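Local coordinates for protein dihydropteroate synthase (Xanthomonas albilineans, PDB 6OFW) that probably catalyses the condensation of para-aminobenzoate with 6-hydroxymethyl-7,8-dihydropterin diphosphate to give 7,8-dihydropteroate, a magnesium-dependent step on the way to folate, at residues B[23-28]-B[259-264]; B[59-64]-B[97-102]; B[221-226]-B[246-251]. All coordinates share one frame; numbering follows the deposited sequence.

Contact 1 of 3, residues B[23-28]-B[259-264]; sequences MGIVNV and LLRVHD. With 22D (4-{[(2-amino-4-oxo-3,4-dihydropteridin-6-yl)methyl]amino}benzoic acid), chain E; SO4 (sulfate ion), chain F.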
loop_
_atom_site.group_PDB
_atom_site.type_symbol
_atom_site.label_atom_id
_atom_site.label_comp_id
_atom_site.label_asym_id
_atom_site.label_seq_id
_atom_site.Cartn_x
_atom_site.Cartn_y
_atom_site.Cartn_z
ATOM N N MET B 23 5.509 4.663 13.833
ATOM C CA MET B 23 5.103 5.462 15.002
ATOM C C MET B 23 3.573 5.427 15.096
ATOM O O MET B 23 2.939 5.993 14.254
ATOM C CB MET B 23 5.651 6.883 14.907
ATOM C CG MET B 23 5.100 7.883 15.870
ATOM S SD MET B 23 5.637 9.578 15.465
ATOM C CE MET B 23 6.965 9.800 16.635
ATOM N N GLY B 24 3.052 4.671 16.043
ATOM C CA GLY B 24 1.609 4.517 16.281
ATOM C C GLY B 24 1.006 5.750 16.916
ATOM O O GLY B 24 1.505 6.193 17.904
ATOM N N ILE B 25 -0.064 6.260 16.329
ATOM C CA ILE B 25 -0.748 7.455 16.840
ATOM C C ILE B 25 -1.640 7.125 18.024
ATOM O O ILE B 25 -2.591 6.377 17.873
ATOM C CB ILE B 25 -1.562 8.154 15.707
ATOM C CG1 ILE B 25 -0.612 8.698 14.615
ATOM C CG2 ILE B 25 -2.449 9.291 16.291
ATOM C CD1 ILE B 25 -1.283 9.089 13.273
ATOM N N VAL B 26 -1.389 7.754 19.171
ATOM C CA VAL B 26 -2.239 7.561 20.350
ATOM C C VAL B 26 -2.799 8.934 20.738
ATOM O O VAL B 26 -2.098 9.742 21.344
ATOM C CB VAL B 26 -1.494 6.859 21.517
ATOM C CG1 VAL B 26 -2.422 6.685 22.723
ATOM C CG2 VAL B 26 -0.902 5.516 21.071
ATOM N N ASN B 27 -4.048 9.208 20.367
ATOM C CA ASN B 27 -4.675 10.491 20.663
ATOM C C ASN B 27 -5.462 10.404 21.936
ATOM O O ASN B 27 -6.363 9.567 22.044
ATOM C CB ASN B 27 -5.555 10.955 19.492
ATOM C CG ASN B 27 -4.763 11.435 18.292
ATOM O OD1 ASN B 27 -3.631 11.909 18.396
ATOM N ND2 ASN B 27 -5.343 11.325 17.123
ATOM N N VAL B 28 -5.134 11.269 22.904
ATOM C CA VAL B 28 -5.798 11.277 24.206
ATOM C C VAL B 28 -6.822 12.414 24.250
ATOM O O VAL B 28 -6.568 13.451 24.844
ATOM C CB VAL B 28 -4.805 11.340 25.401
ATOM C CG1 VAL B 28 -5.502 10.908 26.702
ATOM C CG2 VAL B 28 -3.556 10.499 25.143
ATOM N N LEU B 259 10.811 6.999 9.494
ATOM C CA LEU B 259 9.779 6.863 10.534
ATOM C C LEU B 259 8.450 7.281 9.905
ATOM O O LEU B 259 8.419 8.234 9.121
ATOM C CB LEU B 259 10.159 7.741 11.756
ATOM C CG LEU B 259 9.496 7.451 13.121
ATOM C CD1 LEU B 259 9.733 6.007 13.595
ATOM C CD2 LEU B 259 10.038 8.405 14.185
ATOM N N LEU B 260 7.368 6.552 10.220
ATOM C CA LEU B 260 6.039 6.785 9.641
ATOM C C LEU B 260 5.001 6.892 10.717
ATOM O O LEU B 260 4.834 5.964 11.495
ATOM C CB LEU B 260 5.697 5.643 8.642
ATOM C CG LEU B 260 6.735 5.473 7.505
ATOM C CD1 LEU B 260 6.726 4.091 6.958
ATOM C CD2 LEU B 260 6.573 6.538 6.425
ATOM N N ARG B 261 4.315 8.040 10.779
ATOM C CA ARG B 261 3.319 8.321 11.833
ATOM C C ARG B 261 1.936 7.931 11.339
ATOM O O ARG B 261 1.356 8.635 10.500
ATOM C CB ARG B 261 3.405 9.812 12.251
ATOM C CG ARG B 261 2.549 10.125 13.457
ATOM C CD ARG B 261 2.682 11.565 13.929
ATOM N NE ARG B 261 1.770 11.805 15.054
ATOM C CZ ARG B 261 0.475 12.107 14.939
ATOM N NH1 ARG B 261 -0.077 12.261 13.741
ATOM N NH2 ARG B 261 -0.267 12.281 16.018
ATOM N N VAL B 262 1.431 6.790 11.827
ATOM C CA VAL B 262 0.200 6.195 11.288
ATOM C C VAL B 262 -0.849 5.789 12.332
ATOM O O VAL B 262 -0.515 5.470 13.462
ATOM C CB VAL B 262 0.550 4.972 10.362
ATOM C CG1 VAL B 262 1.719 5.289 9.412
ATOM C CG2 VAL B 262 0.871 3.717 11.166
ATOM N N HIS B 263 -2.127 5.754 11.911
ATOM C CA HIS B 263 -3.225 5.226 12.730
ATOM C C HIS B 263 -3.281 3.706 12.494
ATOM O O HIS B 263 -3.508 2.936 13.430
ATOM C CB HIS B 263 -4.574 5.816 12.281
ATOM C CG HIS B 263 -4.699 7.286 12.509
ATOM N ND1 HIS B 263 -4.492 8.188 11.492
ATOM C CD2 HIS B 263 -5.022 7.962 13.637
ATOM C CE1 HIS B 263 -4.680 9.381 12.027
ATOM N NE2 HIS B 263 -5.012 9.289 13.312
ATOM N N ASP B 264 -3.056 3.285 11.228
ATOM C CA ASP B 264 -3.212 1.907 10.768
ATOM C C ASP B 264 -1.904 1.157 10.798
ATOM O O ASP B 264 -1.241 0.926 9.781
ATOM C CB ASP B 264 -3.904 1.882 9.401
ATOM C CG ASP B 264 -5.166 2.715 9.443
ATOM O OD1 ASP B 264 -6.202 2.211 9.952
ATOM O OD2 ASP B 264 -5.115 3.885 9.024
HETATM C C7 22D E . -0.163 15.709 14.651
HETATM N N8 22D E . 1.242 15.487 14.951
HETATM C C8A 22D E . 2.147 15.251 13.979
HETATM N N1 22D E . 3.440 15.025 14.343
HETATM C C2 22D E . 4.330 14.924 13.355
HETATM N N2 22D E . 5.625 14.832 13.647
HETATM N N3 22D E . 3.996 14.925 12.028
HETATM C C4 22D E . 2.714 15.042 11.535
HETATM O O4 22D E . 2.514 14.986 10.329
HETATM C C4A 22D E . 1.715 15.221 12.580
HETATM N N5 22D E . 0.381 15.352 12.244
HETATM C C6 22D E . -0.464 15.584 13.175
HETATM C C9 22D E . -1.916 15.822 12.859
HETATM N N10 22D E . -1.945 16.843 11.830
HETATM C CBX 22D E . -2.932 16.987 10.883
HETATM C CAR 22D E . -2.788 17.950 9.884
HETATM C CAT 22D E . -3.657 17.971 8.808
HETATM C CAQ 22D E . -4.020 16.120 10.843
HETATM C CAS 22D E . -4.901 16.157 9.777
HETATM C CBY 22D E . -4.709 17.058 8.727
HETATM C CBV 22D E . -5.501 16.918 7.486
HETATM O OAJ 22D E . -5.077 17.625 6.475
HETATM O OXT 22D E . -6.480 16.196 7.441
HETATM S S SO4 F . -3.964 12.897 14.151
HETATM O O1 SO4 F . -3.163 12.962 15.391
HETATM O O2 SO4 F . -3.088 12.566 13.075
HETATM O O3 SO4 F . -5.014 11.912 14.292
HETATM O O4 SO4 F . -4.557 14.204 13.921
HETATM O O HOH W 1 -0.549 11.805 18.794
#
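R261 reaches past M23 and I25 of the neighbouring parallel strand to a sulfate and a pteroate-like ligand. Its CB lies beside M23 SD. CG sits between that sulfur, 3.7 Å away (R261 CG to M23 SD), and I25 CG1. CD and NE then run along one face of the pterin, near its N1 and C8A, and NE forms a salt bridge with D61. Chi1 of -172° sets CG anti to the backbone N, and the chain stays extended from CG to NE; a turn at chi4 (-83°) then sets the guanidinium plane between I25 and the pterin. I25 CG1 lies 3.6 Å from R261 CZ on one face, and ligand N8 lies 3.5 Å from CZ on the other. The two terminal nitrogens grip the sulfate from the edge, NH1 to O2 and NH2 to O1, the latter nearly straight at 170°.

Two further side chains close on the same anion. H263 NE2 donates to sulfate O3 at 2.8 Å, while S224 OG bonds H263 ND1 and I25 CD1 stands over the ring face in a CH-pi contact. N27 ND2 reaches O3, with a weak bond to O1; a water accepts from R261 NH2 and lies within reach of N27 OD1, which may take one of its protons.

The backbones pair through M23 N to L260 O (2.8 Å), V262 N to M23 O and I25 N to V262 O. The first and last strands of the TIM barrel thus meet, their C-terminal ends forming an anion site beside the pterin pocket, consistent with diphosphate binding.

Contact 2 of 3, residues B[59-64]-B[97-102]; sequences LLDIGG and PLSVDT. With 22D (4-{[(2-amino-4-oxo-3,4-dihydropteridin-6-yl)methyl]amino}benzoic acid), chain E.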
loop_
_atom_site.group_PDB
_atom_site.type_symbol
_atom_site.label_atom_id
_atom_site.label_comp_id
_atom_site.label_asym_id
_atom_site.label_seq_id
_atom_site.Cartn_x
_atom_site.Cartn_y
_atom_site.Cartn_z
ATOM N N LEU B 59 7.165 2.505 17.998
ATOM C CA LEU B 59 7.153 3.682 18.889
ATOM C C LEU B 59 5.705 4.185 18.954
ATOM O O LEU B 59 5.002 3.986 18.011
ATOM C CB LEU B 59 8.100 4.702 18.241
ATOM C CG LEU B 59 8.066 6.138 18.718
ATOM C CD1 LEU B 59 8.739 6.245 20.066
ATOM C CD2 LEU B 59 8.794 7.021 17.744
ATOM N N LEU B 60 5.281 4.718 20.084
ATOM C CA LEU B 60 3.923 5.296 20.224
ATOM C C LEU B 60 4.012 6.816 20.407
ATOM O O LEU B 60 4.749 7.272 21.236
ATOM C CB LEU B 60 3.179 4.660 21.388
ATOM C CG LEU B 60 3.042 3.150 21.393
ATOM C CD1 LEU B 60 2.359 2.696 22.653
ATOM C CD2 LEU B 60 2.294 2.643 20.195
ATOM N N ASP B 61 3.195 7.554 19.692
ATOM C CA ASP B 61 3.195 9.001 19.798
ATOM C C ASP B 61 1.924 9.431 20.516
ATOM O O ASP B 61 0.819 9.278 19.985
ATOM C CB ASP B 61 3.287 9.635 18.417
ATOM C CG ASP B 61 3.422 11.134 18.449
ATOM O OD1 ASP B 61 4.309 11.629 19.165
ATOM O OD2 ASP B 61 2.652 11.812 17.734
ATOM N N ILE B 62 2.105 9.967 21.737
ATOM C CA ILE B 62 1.013 10.336 22.644
ATOM C C ILE B 62 0.738 11.826 22.571
ATOM O O ILE B 62 1.621 12.632 22.868
ATOM C CB ILE B 62 1.304 9.816 24.071
ATOM C CG1 ILE B 62 1.620 8.296 24.041
ATOM C CG2 ILE B 62 0.119 10.145 25.032
ATOM C CD1 ILE B 62 2.414 7.751 25.208
ATOM N N GLY B 63 -0.464 12.179 22.164
ATOM C CA GLY B 63 -0.860 13.582 22.033
ATOM C C GLY B 63 -2.137 13.901 22.773
ATOM O O GLY B 63 -3.074 13.107 22.744
ATOM N N GLY B 64 -2.189 15.071 23.410
ATOM C CA GLY B 64 -3.373 15.522 24.134
ATOM C C GLY B 64 -4.073 16.704 23.501
ATOM O O GLY B 64 -5.109 17.149 24.002
ATOM N N PRO B 97 9.522 2.576 22.892
ATOM C CA PRO B 97 9.815 3.974 23.082
ATOM C C PRO B 97 8.503 4.789 22.989
ATOM O O PRO B 97 7.660 4.447 22.197
ATOM C CB PRO B 97 10.707 4.341 21.895
ATOM C CG PRO B 97 11.153 3.057 21.292
ATOM C CD PRO B 97 10.195 2.008 21.759
ATOM N N LEU B 98 8.409 5.873 23.757
ATOM C CA LEU B 98 7.211 6.688 23.780
ATOM C C LEU B 98 7.540 8.110 23.412
ATOM O O LEU B 98 8.483 8.696 23.921
ATOM C CB LEU B 98 6.485 6.617 25.151
ATOM C CG LEU B 98 6.150 5.226 25.738
ATOM C CD1 LEU B 98 5.447 5.364 27.077
ATOM C CD2 LEU B 98 5.223 4.421 24.799
ATOM N N SER B 99 6.801 8.649 22.471
ATOM C CA SER B 99 6.967 10.016 22.043
ATOM C C SER B 99 5.828 10.839 22.605
ATOM O O SER B 99 4.705 10.356 22.690
ATOM C CB SER B 99 6.940 10.094 20.524
ATOM O OG SER B 99 6.864 11.445 20.099
ATOM N N VAL B 100 6.107 12.092 22.956
ATOM C CA VAL B 100 5.066 13.015 23.388
ATOM C C VAL B 100 4.879 14.050 22.300
ATOM O O VAL B 100 5.834 14.708 21.865
ATOM C CB VAL B 100 5.245 13.592 24.812
ATOM C CG1 VAL B 100 6.529 14.400 24.937
ATOM C CG2 VAL B 100 4.028 14.402 25.233
ATOM N N ASP B 101 3.662 14.154 21.812
ATOM C CA ASP B 101 3.336 15.094 20.751
ATOM C C ASP B 101 2.879 16.390 21.413
ATOM O O ASP B 101 1.714 16.507 21.818
ATOM C CB ASP B 101 2.251 14.511 19.853
ATOM C CG ASP B 101 2.039 15.218 18.528
ATOM O OD1 ASP B 101 2.255 16.433 18.463
ATOM O OD2 ASP B 101 1.636 14.549 17.562
ATOM N N THR B 102 3.812 17.344 21.569
ATOM C CA THR B 102 3.538 18.629 22.226
ATOM C C THR B 102 4.504 19.698 21.774
ATOM O O THR B 102 5.625 19.369 21.378
ATOM C CB THR B 102 3.564 18.472 23.769
ATOM O OG1 THR B 102 3.068 19.669 24.377
ATOM C CG2 THR B 102 4.950 18.098 24.329
HETATM C C7 22D E . -0.163 15.709 14.651
HETATM N N8 22D E . 1.242 15.487 14.951
HETATM C C8A 22D E . 2.147 15.251 13.979
HETATM N N1 22D E . 3.440 15.025 14.343
HETATM C C2 22D E . 4.330 14.924 13.355
HETATM N N2 22D E . 5.625 14.832 13.647
HETATM N N3 22D E . 3.996 14.925 12.028
HETATM C C4 22D E . 2.714 15.042 11.535
HETATM O O4 22D E . 2.514 14.986 10.329
HETATM C C4A 22D E . 1.715 15.221 12.580
HETATM N N5 22D E . 0.381 15.352 12.244
HETATM C C6 22D E . -0.464 15.584 13.175
HETATM C C9 22D E . -1.916 15.822 12.859
HETATM N N10 22D E . -1.945 16.843 11.830
HETATM C CBX 22D E . -2.932 16.987 10.883
HETATM C CAR 22D E . -2.788 17.950 9.884
HETATM C CAT 22D E . -3.657 17.971 8.808
HETATM C CAQ 22D E . -4.020 16.120 10.843
HETATM C CAS 22D E . -4.901 16.157 9.777
HETATM C CBY 22D E . -4.709 17.058 8.727
HETATM C CBV 22D E . -5.501 16.918 7.486
HETATM O OAJ 22D E . -5.077 17.625 6.475
HETATM O OXT 22D E . -6.480 16.196 7.441
HETATM O O HOH W 2 0.165 16.608 23.966
#
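Two adjacent parallel strands of the TIM barrel, 59-63 and 98-101, are joined by helix 76-93 in a beta-alpha-beta unit, and D61, S99 and D101 line up on their inner, ligand-facing side. S99 OG donates to D61 OD1 at 2.7 Å, meeting it on the anti side and 21° out of the carboxylate plane. Chi1 of -175° sends the D61 carboxylate anti to its own backbone N and across toward the second strand. Its other oxygen, OD2, comes within 2.9 Å of D101 OD2, a close approach of two acceptors; the two carboxylate planes are turned 35° apart. R261 NE, in a salt bridge, and N120 ND2, in a hydrogen bond, also bind D61 OD2. D101 OD2 in turn lies 2.8 Å from ligand N8, so D101 abuts the pterin, with D61 behind it.

The backbone ladder puts these groups in register. L60 N binds P97 O, S99 N binds L60 O at 2.8 Å, I62 N binds S99 O, and D101 N binds I62 O. This alternation of donors and acceptors is that of parallel barrel strands, whose C-terminal ends carry the ligand site. Past the last of these bonds a water bridges G64 N and D101 O.

On the outer face the leucines L60 and L98 lie side by side and point the same way, CD1 of the first 4.0 Å from CD2 of the second. I62 CD1 rests against L98 CB at 4.2 Å, on the face covered by helix 76-93, which packs on I62 and L98. On the inner side near the strand start, L59 CD1 packs beside P97, an approach so close that its detail is doubtful.

Contact 3 of 3, residues B[221-226]-B[246-251]; sequences AGLSRK and VAAHLL. With 22D (4-{[(2-amino-4-oxo-3,4-dihydropteridin-6-yl)methyl]amino}benzoic acid), chain E.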
loop_
_atom_site.group_PDB
_atom_site.type_symbol
_atom_site.label_atom_id
_atom_site.label_comp_id
_atom_site.label_asym_id
_atom_site.label_seq_id
_atom_site.Cartn_x
_atom_site.Cartn_y
_atom_site.Cartn_z
ATOM N N ALA B 221 7.493 10.978 8.262
ATOM C CA ALA B 221 6.386 11.383 7.403
ATOM C C ALA B 221 5.084 10.927 8.061
ATOM O O ALA B 221 4.997 9.791 8.512
ATOM C CB ALA B 221 6.515 10.723 6.039
ATOM N N GLY B 222 4.104 11.811 8.089
ATOM C CA GLY B 222 2.772 11.523 8.625
ATOM C C GLY B 222 1.695 11.974 7.654
ATOM O O GLY B 222 1.452 13.123 7.599
ATOM N N LEU B 223 1.101 11.056 6.907
ATOM C CA LEU B 223 0.032 11.377 5.942
ATOM C C LEU B 223 -1.205 10.575 6.329
ATOM O O LEU B 223 -2.117 10.561 5.563
ATOM C CB LEU B 223 0.467 11.003 4.531
ATOM C CG LEU B 223 1.637 11.788 3.955
ATOM C CD1 LEU B 223 2.832 10.894 3.745
ATOM C CD2 LEU B 223 1.274 12.461 2.654
ATOM N N SER B 224 -1.193 10.018 7.533
ATOM C CA SER B 224 -2.246 9.111 7.993
ATOM C C SER B 224 -3.652 9.719 7.962
ATOM O O SER B 224 -3.888 10.603 8.713
ATOM C CB SER B 224 -1.924 8.539 9.323
ATOM O OG SER B 224 -2.769 7.480 9.562
ATOM N N ARG B 225 -4.491 9.190 7.087
ATOM C CA ARG B 225 -5.922 9.497 6.908
ATOM C C ARG B 225 -6.176 10.989 6.720
ATOM O O ARG B 225 -7.262 11.476 7.037
ATOM C CB ARG B 225 -6.728 8.996 8.117
ATOM C CG ARG B 225 -6.569 7.506 8.419
ATOM C CD ARG B 225 -7.404 7.191 9.626
ATOM N NE ARG B 225 -7.397 5.761 9.913
ATOM C CZ ARG B 225 -8.151 5.206 10.843
ATOM N NH1 ARG B 225 -8.974 5.951 11.574
ATOM N NH2 ARG B 225 -8.098 3.901 11.051
ATOM N N LYS B 226 -5.169 11.705 6.240
ATOM C CA LYS B 226 -5.222 13.145 6.100
ATOM C C LYS B 226 -6.094 13.573 4.921
ATOM O O LYS B 226 -6.344 12.792 4.002
ATOM C CB LYS B 226 -3.788 13.726 6.054
ATOM C CG LYS B 226 -3.165 13.774 7.466
ATOM C CD LYS B 226 -1.833 14.493 7.532
ATOM C CE LYS B 226 -1.354 14.525 8.962
ATOM N NZ LYS B 226 0.007 15.109 9.101
ATOM N N VAL B 246 -1.748 3.935 3.578
ATOM C CA VAL B 246 -0.747 2.844 3.587
ATOM C C VAL B 246 0.146 3.014 2.347
ATOM O O VAL B 246 1.367 2.990 2.480
ATOM C CB VAL B 246 -1.419 1.446 3.683
ATOM C CG1 VAL B 246 -0.414 0.318 3.465
ATOM C CG2 VAL B 246 -2.129 1.262 5.030
ATOM N N ALA B 247 -0.453 3.315 1.175
ATOM C CA ALA B 247 0.307 3.570 -0.054
ATOM C C ALA B 247 1.214 4.790 0.085
ATOM O O ALA B 247 2.379 4.719 -0.297
ATOM C CB ALA B 247 -0.634 3.764 -1.225
ATOM N N ALA B 248 0.698 5.909 0.643
ATOM C CA ALA B 248 1.487 7.147 0.842
ATOM C C ALA B 248 2.677 6.881 1.736
ATOM O O ALA B 248 3.787 7.324 1.431
ATOM C CB ALA B 248 0.605 8.251 1.445
ATOM N N HIS B 249 2.461 6.124 2.812
ATOM C CA HIS B 249 3.541 5.788 3.740
ATOM C C HIS B 249 4.580 4.856 3.130
ATOM O O HIS B 249 5.775 5.052 3.385
ATOM C CB HIS B 249 3.004 5.270 5.067
ATOM C CG HIS B 249 2.316 6.360 5.838
ATOM N ND1 HIS B 249 0.991 6.261 6.205
ATOM C CD2 HIS B 249 2.792 7.553 6.247
ATOM C CE1 HIS B 249 0.704 7.384 6.827
ATOM N NE2 HIS B 249 1.755 8.195 6.875
ATOM N N LEU B 250 4.157 3.905 2.267
ATOM C CA LEU B 250 5.106 3.042 1.568
ATOM C C LEU B 250 5.945 3.871 0.626
ATOM O O LEU B 250 7.164 3.696 0.594
ATOM C CB LEU B 250 4.362 1.923 0.800
ATOM C CG LEU B 250 5.235 0.943 0.005
ATOM C CD1 LEU B 250 6.310 0.301 0.907
ATOM C CD2 LEU B 250 4.366 -0.110 -0.706
ATOM N N LEU B 251 5.319 4.810 -0.126
ATOM C CA LEU B 251 6.037 5.711 -1.034
ATOM C C LEU B 251 7.008 6.610 -0.264
ATOM O O LEU B 251 8.123 6.858 -0.741
ATOM C CB LEU B 251 5.048 6.580 -1.869
ATOM C CG LEU B 251 4.111 5.821 -2.824
ATOM C CD1 LEU B 251 3.058 6.730 -3.394
ATOM C CD2 LEU B 251 4.885 5.164 -3.958
HETATM C C7 22D E . -0.163 15.709 14.651
HETATM N N8 22D E . 1.242 15.487 14.951
HETATM C C8A 22D E . 2.147 15.251 13.979
HETATM N N1 22D E . 3.440 15.025 14.343
HETATM C C2 22D E . 4.330 14.924 13.355
HETATM N N2 22D E . 5.625 14.832 13.647
HETATM N N3 22D E . 3.996 14.925 12.028
HETATM C C4 22D E . 2.714 15.042 11.535
HETATM O O4 22D E . 2.514 14.986 10.329
HETATM C C4A 22D E . 1.715 15.221 12.580
HETATM N N5 22D E . 0.381 15.352 12.244
HETATM C C6 22D E . -0.464 15.584 13.175
HETATM C C9 22D E . -1.916 15.822 12.859
HETATM N N10 22D E . -1.945 16.843 11.830
HETATM C CBX 22D E . -2.932 16.987 10.883
HETATM C CAR 22D E . -2.788 17.950 9.884
HETATM C CAT 22D E . -3.657 17.971 8.808
HETATM C CAQ 22D E . -4.020 16.120 10.843
HETATM C CAS 22D E . -4.901 16.157 9.777
HETATM C CBY 22D E . -4.709 17.058 8.727
HETATM C CBV 22D E . -5.501 16.918 7.486
HETATM O OAJ 22D E . -5.077 17.625 6.475
HETATM O OXT 22D E . -6.480 16.196 7.441
#
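H249 reaches from helix 242-254 to the loop 221-226 with the edge of its imidazole foremost. Chi1 of -69° places CG anti to the carbonyl carbon, and the ring extends until NE2 receives the backbone N-H of L223 at 2.9 Å. The bond is straight at the hydrogen, 169°, although the donor is tilted 27° from the ring plane. CE1 comes 3.3 Å from S224 N, also near the ring edge, and lies against S224 CB. A single ring edge therefore follows the loop backbone from G222 to S224.

The side chains of L223 and H249 run antiparallel alongside one another, the leucine toward the helix, the histidine toward the loop. L223 CB meets A248 CB at 4.1 Å, and CD1 lies near both that methyl and H249 CD2. A248 also packs on V274 of the second subunit, as A247 does on A271 of that subunit.

The loop turns at L223-K226 in a type II beta turn, and K226 comes back along the ligand. With its chain extended beyond CG, K226 passes the benzoate ring, CE lying 3.5 Å from ligand CBX. Four acceptors surround K226 NZ and must share its three protons: ligand O4 at 2.8 Å, ligand N5 at 3.2 Å, G222 O at 2.9 Å and F193 O. The longer N5 contact probably shares a proton with O4. The loop following barrel strand 220-221 is thus fastened to the outer helix on one side and lines the pterin pocket on the other, as active-site loops do at the C-terminal ends of TIM-barrel strands.

After a small antiparallel pair (7-10, 13-16) the chain enters strand 21-27, the first of the barrel and half of contact 1, whose partner strand 259-262 arrives only near the end; contact 1 therefore closes the longest loop. Contacts 2 and 3 nest inside it, in series and without crossing. Contact 2 joins neighbouring barrel strands 59-63 and 98-101, and strand 59-63 pairs directly with 21-27 through bonds such as V26 N to D61 O. Contact 3, later in the chain, pins the loop after strand 220-221 to helix 242-254, which leads into strand 259-262. R225 joins contact 3 to D264 of contact 1. Contacts 2 and 3 do not touch, yet all three reach the same ligand.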